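Local coordinates for protein eukaryotic peptide chain release factor GTP-binding subunit (Schizosaccharomyces pombe, PDB 1R5B) that is the GTP-binding subunit of a eukaryotic translation release factor, a P-loop GTP-binding protein of the elongation factor Tu type followed by two beta domains, at residues A[303-312]-A[350-361]; A[313-323]-A[334-343]. All blocks are in the same frame, centred on the assembly; numbering follows the deposited sequence.

Contact 1: A[303-312]-A[350-361]; sequences NVLVMPINQT and YVLTSTKNPVHA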
loop_
_atom_site.group_PDB
_atom_site.type_symbol
_atom_site.label_atom_id
_atom_site.label_comp_id
_atom_site.label_asym_id
_atom_site.label_seq_id
_atom_site.Cartn_x
_atom_site.Cartn_y
_atom_site.Cartn_z
ATOM N N ASN A 303 -5.371 -22.794 -6.319
ATOM C CA ASN A 303 -5.268 -23.383 -4.999
ATOM C C ASN A 303 -4.736 -22.343 -4.037
ATOM O O ASN A 303 -3.978 -21.473 -4.429
ATOM C CB ASN A 303 -4.346 -24.606 -5.017
ATOM C CG ASN A 303 -4.994 -25.817 -5.654
ATOM O OD1 ASN A 303 -6.189 -25.829 -5.934
ATOM N ND2 ASN A 303 -4.199 -26.849 -5.877
ATOM N N VAL A 304 -5.165 -22.427 -2.783
ATOM C CA VAL A 304 -4.662 -21.582 -1.722
ATOM C C VAL A 304 -4.474 -22.425 -0.479
ATOM O O VAL A 304 -5.043 -23.485 -0.354
ATOM C CB VAL A 304 -5.606 -20.396 -1.413
ATOM C CG1 VAL A 304 -5.923 -19.610 -2.680
ATOM C CG2 VAL A 304 -6.885 -20.868 -0.745
ATOM N N LEU A 305 -3.667 -21.929 0.445
ATOM C CA LEU A 305 -3.379 -22.623 1.697
ATOM C C LEU A 305 -4.057 -21.876 2.816
ATOM O O LEU A 305 -4.038 -20.658 2.840
ATOM C CB LEU A 305 -1.870 -22.666 1.932
ATOM C CG LEU A 305 -1.403 -23.489 3.124
ATOM C CD1 LEU A 305 -1.697 -24.972 2.913
ATOM C CD2 LEU A 305 0.073 -23.270 3.364
ATOM N N VAL A 306 -4.697 -22.597 3.722
ATOM C CA VAL A 306 -5.190 -21.978 4.933
ATOM C C VAL A 306 -4.142 -22.201 6.006
ATOM O O VAL A 306 -3.913 -23.337 6.420
ATOM C CB VAL A 306 -6.525 -22.575 5.419
ATOM C CG1 VAL A 306 -7.064 -21.742 6.584
ATOM C CG2 VAL A 306 -7.549 -22.655 4.297
ATOM N N MET A 307 -3.488 -21.128 6.438
ATOM C CA MET A 307 -2.668 -21.167 7.659
ATOM C C MET A 307 -3.520 -20.729 8.857
ATOM O O MET A 307 -4.458 -19.957 8.681
ATOM C CB MET A 307 -1.428 -20.277 7.494
ATOM C CG MET A 307 -0.373 -20.868 6.556
ATOM S SD MET A 307 -0.012 -22.586 6.859
ATOM C CE MET A 307 1.098 -22.430 8.105
ATOM N N PRO A 308 -3.215 -21.184 10.072
ATOM C CA PRO A 308 -2.037 -22.002 10.408
ATOM C C PRO A 308 -2.214 -23.530 10.296
ATOM O O PRO A 308 -1.290 -24.259 10.643
ATOM C CB PRO A 308 -1.827 -21.649 11.883
ATOM C CG PRO A 308 -3.238 -21.511 12.410
ATOM C CD PRO A 308 -4.022 -20.887 11.270
ATOM N N ILE A 309 -3.365 -23.994 9.821
ATOM C CA ILE A 309 -3.696 -25.419 9.821
ATOM C C ILE A 309 -3.085 -26.226 8.659
ATOM O O ILE A 309 -3.156 -27.458 8.656
ATOM C CB ILE A 309 -5.240 -25.618 9.873
ATOM C CG1 ILE A 309 -5.943 -24.929 8.696
ATOM C CG2 ILE A 309 -5.790 -25.094 11.194
ATOM C CD1 ILE A 309 -7.374 -25.377 8.506
ATOM N N ASN A 310 -2.503 -25.539 7.681
ATOM C CA ASN A 310 -1.829 -26.187 6.562
ATOM C C ASN A 310 -2.773 -27.023 5.676
ATOM O O ASN A 310 -2.424 -28.118 5.217
ATOM C CB ASN A 310 -0.663 -27.035 7.092
ATOM C CG ASN A 310 0.454 -27.203 6.077
ATOM O OD1 ASN A 310 0.692 -26.326 5.247
ATOM N ND2 ASN A 310 1.153 -28.347 6.144
ATOM N N GLN A 311 -3.959 -26.473 5.423
ATOM C CA GLN A 311 -4.977 -27.110 4.601
ATOM C C GLN A 311 -5.137 -26.386 3.258
ATOM O O GLN A 311 -5.375 -25.175 3.217
ATOM C CB GLN A 311 -6.305 -27.093 5.356
ATOM C CG GLN A 311 -7.497 -27.726 4.622
ATOM C CD GLN A 311 -7.406 -29.235 4.509
ATOM O OE1 GLN A 311 -7.836 -29.808 3.510
ATOM N NE2 GLN A 311 -6.849 -29.880 5.529
ATOM N N THR A 312 -5.014 -27.137 2.169
ATOM C CA THR A 312 -5.182 -26.599 0.822
ATOM C C THR A 312 -6.661 -26.562 0.429
ATOM O O THR A 312 -7.424 -27.432 0.815
ATOM C CB THR A 312 -4.358 -27.437 -0.192
ATOM O OG1 THR A 312 -2.952 -27.287 0.073
ATOM C CG2 THR A 312 -4.503 -26.892 -1.598
ATOM N N TYR A 350 -7.938 -17.016 10.441
ATOM C CA TYR A 350 -7.048 -17.821 9.622
ATOM C C TYR A 350 -6.846 -17.085 8.321
ATOM O O TYR A 350 -7.595 -16.172 7.991
ATOM C CB TYR A 350 -7.653 -19.205 9.372
ATOM C CG TYR A 350 -7.647 -20.139 10.578
ATOM C CD1 TYR A 350 -8.086 -21.455 10.442
ATOM C CD2 TYR A 350 -7.196 -19.726 11.840
ATOM C CE1 TYR A 350 -8.082 -22.337 11.519
ATOM C CE2 TYR A 350 -7.186 -20.612 12.927
ATOM C CZ TYR A 350 -7.639 -21.913 12.758
ATOM O OH TYR A 350 -7.645 -22.811 13.802
ATOM N N VAL A 351 -5.828 -17.467 7.572
ATOM C CA VAL A 351 -5.403 -16.642 6.456
ATOM C C VAL A 351 -5.218 -17.481 5.212
ATOM O O VAL A 351 -4.505 -18.485 5.244
ATOM C CB VAL A 351 -4.097 -15.905 6.795
ATOM C CG1 VAL A 351 -3.599 -15.110 5.594
ATOM C CG2 VAL A 351 -4.299 -14.984 7.983
ATOM N N LEU A 352 -5.873 -17.075 4.127
ATOM C CA LEU A 352 -5.641 -17.700 2.841
ATOM C C LEU A 352 -4.312 -17.199 2.354
ATOM O O LEU A 352 -3.992 -16.024 2.503
ATOM C CB LEU A 352 -6.743 -17.360 1.842
ATOM C CG LEU A 352 -8.158 -17.699 2.312
ATOM C CD1 LEU A 352 -9.143 -17.463 1.189
ATOM C CD2 LEU A 352 -8.263 -19.137 2.826
ATOM N N THR A 353 -3.526 -18.089 1.784
ATOM C CA THR A 353 -2.216 -17.710 1.323
ATOM C C THR A 353 -1.663 -18.633 0.250
ATOM O O THR A 353 -2.269 -19.648 -0.123
ATOM C CB THR A 353 -1.267 -17.608 2.520
ATOM O OG1 THR A 353 -0.032 -17.017 2.098
ATOM C CG2 THR A 353 -0.878 -18.970 3.040
ATOM N N SER A 354 -0.521 -18.228 -0.285
ATOM C CA SER A 354 0.212 -18.997 -1.277
ATOM C C SER A 354 0.617 -20.354 -0.746
ATOM O O SER A 354 1.071 -20.465 0.384
ATOM C CB SER A 354 1.477 -18.230 -1.645
ATOM O OG SER A 354 2.240 -18.920 -2.613
ATOM N N THR A 355 0.494 -21.378 -1.580
ATOM C CA THR A 355 0.994 -22.701 -1.224
ATOM C C THR A 355 2.512 -22.780 -1.301
ATOM O O THR A 355 3.104 -23.583 -0.596
ATOM C CB THR A 355 0.399 -23.796 -2.110
ATOM O OG1 THR A 355 0.730 -23.535 -3.478
ATOM C CG2 THR A 355 -1.119 -23.784 -2.056
ATOM N N LYS A 356 3.139 -21.965 -2.147
ATOM C CA LYS A 356 4.603 -21.975 -2.277
ATOM C C LYS A 356 5.306 -21.212 -1.152
ATOM O O LYS A 356 6.211 -21.747 -0.523
ATOM C CB LYS A 356 5.040 -21.390 -3.620
ATOM C CG LYS A 356 4.490 -22.122 -4.839
ATOM C CD LYS A 356 5.565 -22.964 -5.516
ATOM C CE LYS A 356 4.975 -24.055 -6.396
ATOM N NZ LYS A 356 6.017 -25.089 -6.756
ATOM N N ASN A 357 4.909 -19.962 -0.921
ATOM C CA ASN A 357 5.538 -19.121 0.104
ATOM C C ASN A 357 4.486 -18.601 1.083
ATOM O O ASN A 357 4.107 -17.443 1.045
ATOM C CB ASN A 357 6.273 -17.944 -0.553
ATOM C CG ASN A 357 7.389 -18.401 -1.473
ATOM O OD1 ASN A 357 8.366 -19.025 -1.030
ATOM N ND2 ASN A 357 7.247 -18.117 -2.767
ATOM N N PRO A 358 4.012 -19.462 1.967
ATOM C CA PRO A 358 2.865 -19.126 2.809
ATOM C C PRO A 358 3.164 -18.027 3.823
ATOM O O PRO A 358 4.295 -17.913 4.278
ATOM C CB PRO A 358 2.589 -20.442 3.536
ATOM C CG PRO A 358 3.939 -21.082 3.615
ATOM C CD PRO A 358 4.538 -20.807 2.271
ATOM N N VAL A 359 2.151 -17.238 4.168
ATOM C CA VAL A 359 2.225 -16.329 5.291
ATOM C C VAL A 359 2.752 -17.065 6.510
ATOM O O VAL A 359 2.400 -18.224 6.732
ATOM C CB VAL A 359 0.838 -15.748 5.644
ATOM C CG1 VAL A 359 -0.076 -16.781 6.266
ATOM C CG2 VAL A 359 0.972 -14.588 6.567
ATOM N N HIS A 360 3.571 -16.390 7.308
ATOM C CA HIS A 360 4.108 -16.988 8.523
ATOM C C HIS A 360 3.046 -17.163 9.593
ATOM O O HIS A 360 2.049 -16.471 9.599
ATOM C CB HIS A 360 5.248 -16.144 9.077
ATOM C CG HIS A 360 6.467 -16.167 8.224
ATOM N ND1 HIS A 360 7.607 -16.858 8.577
ATOM C CD2 HIS A 360 6.720 -15.601 7.018
ATOM C CE1 HIS A 360 8.517 -16.704 7.630
ATOM N NE2 HIS A 360 8.004 -15.946 6.675
ATOM N N ALA A 361 3.281 -18.120 10.474
ATOM C CA ALA A 361 2.460 -18.335 11.641
ATOM C C ALA A 361 3.384 -18.806 12.739
ATOM O O ALA A 361 4.327 -19.555 12.486
ATOM C CB ALA A 361 1.420 -19.365 11.371
HETATM O O HOH W 1 -1.051 -20.460 -4.315
#

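Contact 2: A[313-323]-A[334-343]; sequences LEVTAIYDEAD and QVRLRVRGDD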
loop_
_atom_site.group_PDB
_atom_site.type_symbol
_atom_site.label_atom_id
_atom_site.label_comp_id
_atom_site.label_asym_id
_atom_site.label_seq_id
_atom_site.Cartn_x
_atom_site.Cartn_y
_atom_site.Cartn_z
ATOM N N LEU A 313 -7.048 -25.529 -0.319
ATOM C CA LEU A 313 -8.395 -25.388 -0.886
ATOM C C LEU A 313 -8.315 -24.779 -2.284
ATOM O O LEU A 313 -7.363 -24.088 -2.611
ATOM C CB LEU A 313 -9.254 -24.467 -0.022
ATOM C CG LEU A 313 -9.631 -24.891 1.399
ATOM C CD1 LEU A 313 -10.225 -23.696 2.130
ATOM C CD2 LEU A 313 -10.617 -26.072 1.405
ATOM N N GLU A 314 -9.329 -25.018 -3.104
ATOM C CA GLU A 314 -9.392 -24.413 -4.419
ATOM C C GLU A 314 -10.394 -23.259 -4.433
ATOM O O GLU A 314 -11.545 -23.426 -4.058
ATOM C CB GLU A 314 -9.772 -25.453 -5.462
ATOM C CG GLU A 314 -9.480 -25.008 -6.891
ATOM C CD GLU A 314 -10.128 -25.877 -7.949
ATOM O OE1 GLU A 314 -10.753 -26.912 -7.609
ATOM O OE2 GLU A 314 -10.006 -25.516 -9.139
ATOM N N VAL A 315 -9.946 -22.084 -4.859
ATOM C CA VAL A 315 -10.841 -20.963 -5.125
ATOM C C VAL A 315 -11.555 -21.151 -6.480
ATOM O O VAL A 315 -10.932 -21.033 -7.528
ATOM C CB VAL A 315 -10.051 -19.642 -5.128
ATOM C CG1 VAL A 315 -10.925 -18.472 -5.578
ATOM C CG2 VAL A 315 -9.467 -19.388 -3.745
ATOM N N THR A 316 -12.854 -21.448 -6.454
ATOM C CA THR A 316 -13.627 -21.682 -7.685
ATOM C C THR A 316 -14.339 -20.441 -8.226
ATOM O O THR A 316 -14.833 -20.451 -9.360
ATOM C CB THR A 316 -14.672 -22.812 -7.480
ATOM O OG1 THR A 316 -15.600 -22.450 -6.449
ATOM C CG2 THR A 316 -14.012 -24.087 -6.967
ATOM N N ALA A 317 -14.413 -19.388 -7.419
ATOM C CA ALA A 317 -15.017 -18.139 -7.872
ATOM C C ALA A 317 -14.636 -16.957 -6.992
ATOM O O ALA A 317 -14.417 -17.119 -5.802
ATOM C CB ALA A 317 -16.536 -18.277 -7.943
ATOM N N ILE A 318 -14.582 -15.777 -7.605
ATOM C CA ILE A 318 -14.274 -14.524 -6.931
ATOM C C ILE A 318 -15.389 -13.510 -7.189
ATOM O O ILE A 318 -15.892 -13.415 -8.303
ATOM C CB ILE A 318 -12.934 -13.953 -7.464
ATOM C CG1 ILE A 318 -11.827 -15.014 -7.397
ATOM C CG2 ILE A 318 -12.526 -12.702 -6.686
ATOM C CD1 ILE A 318 -10.549 -14.598 -8.085
ATOM N N TYR A 319 -15.746 -12.745 -6.162
ATOM C CA TYR A 319 -16.776 -11.706 -6.268
ATOM C C TYR A 319 -16.321 -10.439 -5.543
ATOM O O TYR A 319 -15.673 -10.514 -4.501
ATOM C CB TYR A 319 -18.101 -12.176 -5.653
ATOM C CG TYR A 319 -18.697 -13.430 -6.261
ATOM C CD1 TYR A 319 -18.411 -14.690 -5.738
ATOM C CD2 TYR A 319 -19.580 -13.353 -7.337
ATOM C CE1 TYR A 319 -18.980 -15.847 -6.285
ATOM C CE2 TYR A 319 -20.151 -14.503 -7.892
ATOM C CZ TYR A 319 -19.848 -15.742 -7.362
ATOM O OH TYR A 319 -20.401 -16.869 -7.917
ATOM N N ASP A 320 -16.670 -9.276 -6.084
ATOM C CA ASP A 320 -16.313 -8.006 -5.437
ATOM C C ASP A 320 -17.423 -7.588 -4.484
ATOM O O ASP A 320 -18.437 -8.283 -4.371
ATOM C CB ASP A 320 -16.053 -6.907 -6.471
ATOM C CG ASP A 320 -17.223 -6.682 -7.390
ATOM O OD1 ASP A 320 -18.382 -6.850 -6.958
ATOM O OD2 ASP A 320 -17.074 -6.340 -8.578
ATOM N N GLU A 321 -17.247 -6.440 -3.822
ATOM C CA GLU A 321 -18.261 -5.916 -2.885
ATOM C C GLU A 321 -19.641 -5.645 -3.524
ATOM O O GLU A 321 -20.625 -5.421 -2.803
ATOM C CB GLU A 321 -17.741 -4.651 -2.160
ATOM C CG GLU A 321 -17.404 -4.863 -0.679
ATOM C CD GLU A 321 -16.217 -4.035 -0.176
ATOM O OE1 GLU A 321 -15.579 -3.298 -0.965
ATOM O OE2 GLU A 321 -15.922 -4.128 1.034
ATOM N N ALA A 322 -19.705 -5.649 -4.859
ATOM C CA ALA A 322 -20.984 -5.619 -5.587
ATOM C C ALA A 322 -21.376 -6.980 -6.214
ATOM O O ALA A 322 -21.927 -7.023 -7.324
ATOM C CB ALA A 322 -20.959 -4.527 -6.653
ATOM N N ASP A 323 -21.112 -8.069 -5.481
ATOM C CA ASP A 323 -21.388 -9.465 -5.886
ATOM C C ASP A 323 -21.428 -9.795 -7.394
ATOM O O ASP A 323 -22.320 -10.512 -7.845
ATOM C CB ASP A 323 -22.690 -9.959 -5.222
ATOM C CG ASP A 323 -22.558 -10.123 -3.715
ATOM O OD1 ASP A 323 -21.651 -10.863 -3.262
ATOM O OD2 ASP A 323 -23.329 -9.558 -2.910
ATOM N N GLN A 334 -11.321 -5.985 -1.659
ATOM C CA GLN A 334 -12.199 -6.741 -0.780
ATOM C C GLN A 334 -12.942 -7.737 -1.642
ATOM O O GLN A 334 -13.680 -7.362 -2.540
ATOM C CB GLN A 334 -13.183 -5.824 -0.041
ATOM C CG GLN A 334 -13.198 -6.044 1.499
ATOM C CD GLN A 334 -12.457 -4.949 2.267
ATOM O OE1 GLN A 334 -12.246 -3.852 1.747
ATOM N NE2 GLN A 334 -12.088 -5.235 3.507
ATOM N N VAL A 335 -12.732 -9.017 -1.362
ATOM C CA VAL A 335 -13.279 -10.084 -2.185
ATOM C C VAL A 335 -14.090 -11.080 -1.381
ATOM O O VAL A 335 -13.992 -11.146 -0.162
ATOM C CB VAL A 335 -12.160 -10.841 -2.925
ATOM C CG1 VAL A 335 -11.486 -9.915 -3.936
ATOM C CG2 VAL A 335 -11.136 -11.429 -1.941
ATOM N N ARG A 336 -14.899 -11.845 -2.106
ATOM C CA ARG A 336 -15.670 -12.957 -1.565
ATOM C C ARG A 336 -15.373 -14.169 -2.442
ATOM O O ARG A 336 -15.639 -14.153 -3.648
ATOM C CB ARG A 336 -17.159 -12.634 -1.577
ATOM C CG ARG A 336 -17.533 -11.519 -0.618
ATOM C CD ARG A 336 -18.386 -10.421 -1.240
ATOM N NE ARG A 336 -18.538 -9.269 -0.345
ATOM C CZ ARG A 336 -19.690 -8.640 -0.087
ATOM N NH1 ARG A 336 -20.829 -9.024 -0.655
ATOM N NH2 ARG A 336 -19.705 -7.602 0.745
ATOM N N LEU A 337 -14.802 -15.199 -1.827
ATOM C CA LEU A 337 -14.255 -16.329 -2.545
ATOM C C LEU A 337 -15.036 -17.593 -2.243
ATOM O O LEU A 337 -15.070 -18.036 -1.097
ATOM C CB LEU A 337 -12.815 -16.542 -2.108
ATOM C CG LEU A 337 -11.871 -15.333 -2.130
ATOM C CD1 LEU A 337 -10.489 -15.794 -1.753
ATOM C CD2 LEU A 337 -11.850 -14.656 -3.499
ATOM N N ARG A 338 -15.674 -18.183 -3.247
ATOM C CA ARG A 338 -16.161 -19.542 -3.078
ATOM C C ARG A 338 -14.965 -20.484 -3.115
ATOM O O ARG A 338 -14.073 -20.325 -3.944
ATOM C CB ARG A 338 -17.180 -19.942 -4.145
ATOM C CG ARG A 338 -17.742 -21.345 -3.911
ATOM C CD ARG A 338 -18.929 -21.726 -4.774
ATOM N NE ARG A 338 -20.094 -20.887 -4.500
ATOM C CZ ARG A 338 -20.432 -19.797 -5.180
ATOM N NH1 ARG A 338 -19.699 -19.364 -6.194
ATOM N NH2 ARG A 338 -21.523 -19.126 -4.836
ATOM N N VAL A 339 -14.956 -21.457 -2.213
ATOM C CA VAL A 339 -13.861 -22.418 -2.116
ATOM C C VAL A 339 -14.373 -23.850 -2.084
ATOM O O VAL A 339 -15.509 -24.102 -1.723
ATOM C CB VAL A 339 -12.959 -22.157 -0.880
ATOM C CG1 VAL A 339 -12.350 -20.774 -0.962
ATOM C CG2 VAL A 339 -13.726 -22.324 0.427
ATOM N N ARG A 340 -13.499 -24.775 -2.454
ATOM C CA ARG A 340 -13.835 -26.182 -2.613
ATOM C C ARG A 340 -12.805 -27.035 -1.882
ATOM O O ARG A 340 -11.602 -26.737 -1.929
ATOM C CB ARG A 340 -13.842 -26.537 -4.103
ATOM C CG ARG A 340 -14.132 -27.991 -4.416
ATOM C CD ARG A 340 -13.867 -28.357 -5.859
ATOM N NE ARG A 340 -15.082 -28.301 -6.673
ATOM C CZ ARG A 340 -15.667 -29.343 -7.267
ATOM N NH1 ARG A 340 -15.175 -30.578 -7.159
ATOM N NH2 ARG A 340 -16.769 -29.148 -7.981
ATOM N N GLY A 341 -13.289 -28.101 -1.227
ATOM C CA GLY A 341 -12.450 -29.022 -0.457
ATOM C C GLY A 341 -12.865 -29.124 1.007
ATOM O O GLY A 341 -13.982 -28.711 1.402
ATOM N N ASP A 342 -11.933 -29.654 1.822
ATOM C CA ASP A 342 -12.150 -29.830 3.262
ATOM C C ASP A 342 -11.955 -28.537 4.078
ATOM O O ASP A 342 -10.841 -28.234 4.531
ATOM C CB ASP A 342 -11.212 -30.906 3.797
ATOM C CG ASP A 342 -11.693 -31.491 5.099
ATOM O OD1 ASP A 342 -11.319 -32.644 5.386
ATOM O OD2 ASP A 342 -12.453 -30.882 5.886
ATOM N N ASP A 343 -13.047 -27.804 4.294
ATOM C CA ASP A 343 -12.975 -26.509 4.977
ATOM C C ASP A 343 -13.601 -26.524 6.374
ATOM O O ASP A 343 -13.954 -25.477 6.919
ATOM C CB ASP A 343 -13.601 -25.404 4.110
ATOM C CG ASP A 343 -15.041 -25.681 3.730
ATOM O OD1 ASP A 343 -15.845 -26.067 4.607
ATOM O OD2 ASP A 343 -15.457 -25.520 2.563
HETATM O O HOH W 2 -18.206 -21.319 -8.022
HETATM O O HOH W 3 -16.760 -6.752 2.317
#

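Contact 1: A[303-312]-A[350-361]
Tyr350 swings CG anti to its own carbonyl carbon (chi1 -73°), which lays its ring beside the end of strand 303-307, where Pro308 CD sits over one face, 3.6 Å from the ring centroid. This CH-pi contact is offset toward the rim, and proline and tyrosine cross at about a right angle. The cis peptide bond before Pro308 belongs to the same turn, from which Ile309 sends CG2 to within 3.6 Å of Tyr350 CE1. Behind the ring the backbones pair as antiparallel strands. Leu305 N gives Thr353 O a nearly straight bond of 2.7 Å, returned by Thr353 N to Leu305 O, and Met307 and Val351 exchange a second pair. Between them Val306 and Leu352 form a non-hydrogen-bonded pair whose side chains lie side by side, Val306 CG2 3.9 Å from Leu352 CD2.

The opposite face carries Leu305, Met307 and Thr353. Met307 has CB 3.9 Å from Val359 CG1 and CG against Thr353 CG2, while Leu305 CD2 meets Pro358 CB at 3.8 Å. Thr353 OG1, anti to its backbone N (chi1 -170°), accepts the amide of Val359 at 3.0 Å and also bonds Phe274 O, so the hydroxyl ties the loop after strand 351-353 back to the sheet. Asn310 and Gln311 both face Val306 in a G1 beta bulge at the hairpin end. Chemically, backbone bonds set the register, and largely apolar side chains fill both faces, with one threonine hydroxyl anchoring the returning loop.

Contact 2: A[313-323]-A[334-343]
Arg338 NH1 donates both to Tyr319 OH, over 3.1 Å along an almost straight line (174°), and to a water that also bonds Thr316 OG1. Arg338 leaves with CG anti to its backbone N (chi1 -177°) and bends at chi3, bringing NH1 to the edge of the Tyr319 ring, with the guanidinium nearly perpendicular to the ring. NE has a weak bond to Leu285 O, and together these partners should restrict rotation of the group.

The face of Ala317, Tyr319, Arg336 and Arg338 carries the longer side chains. Farther along it, Arg336 NH1 forms a long salt bridge of 3.3 Å with Asp323 OD1, approaching from above the carboxylate plane; Glu321 CA covers one guanidinium face. Asp323 closes the type I turn from Asp320.

Arg336 N donates to Tyr319 O at 2.8 Å and Tyr319 N answers to Arg336 O, closing one hydrogen-bonded pair of the antiparallel strands 313-319 and 334-340. At the other end Glu314 and Arg340 exchange a similar pair of bonds. Between these pairs the register slips by one residue at a beta bulge: Thr316 N reaches Arg338 O at 3.0 Å, whereas Arg338 N bonds Ala317 O only weakly.

On the other face, Ile318 and Leu337 run side by side, CG2 to CD2 3.8 Å apart, and Val315 CG2 touches Val339 CG1 at 4.2 Å. Leu313 CD2 packs against Arg340 O and the Gly341 backbone. In the curled antiparallel sheet, strand 334-340 pairs on its far edge with strand 287-292, while strand 311-319 also pairs with strands 302-307 and 325-330.

Contacts 1 and 2 share strand 311-319 and belong to one antiparallel beta domain; their centres lie about 15 Å apart. The hairpin of strands 302-307 and 311-319 connects them: Val304 N lies 2.8 Å from Leu313 O, a probable hydrogen bond, and Val306 CG2 packs 3.6 Å from Leu313 CD1, so the Val306 and Leu352 face of contact 1 runs on into the Val315 and Val339 face of contact 2. Strands 334-340 and 351-353 are consecutive along the chain, and contact 2 falls within the sequence interval that contact 1 spans. Contact 1 also touches strand 433-435 through Met307 and Pro308, which links this sheet to the C-terminal part of the chain.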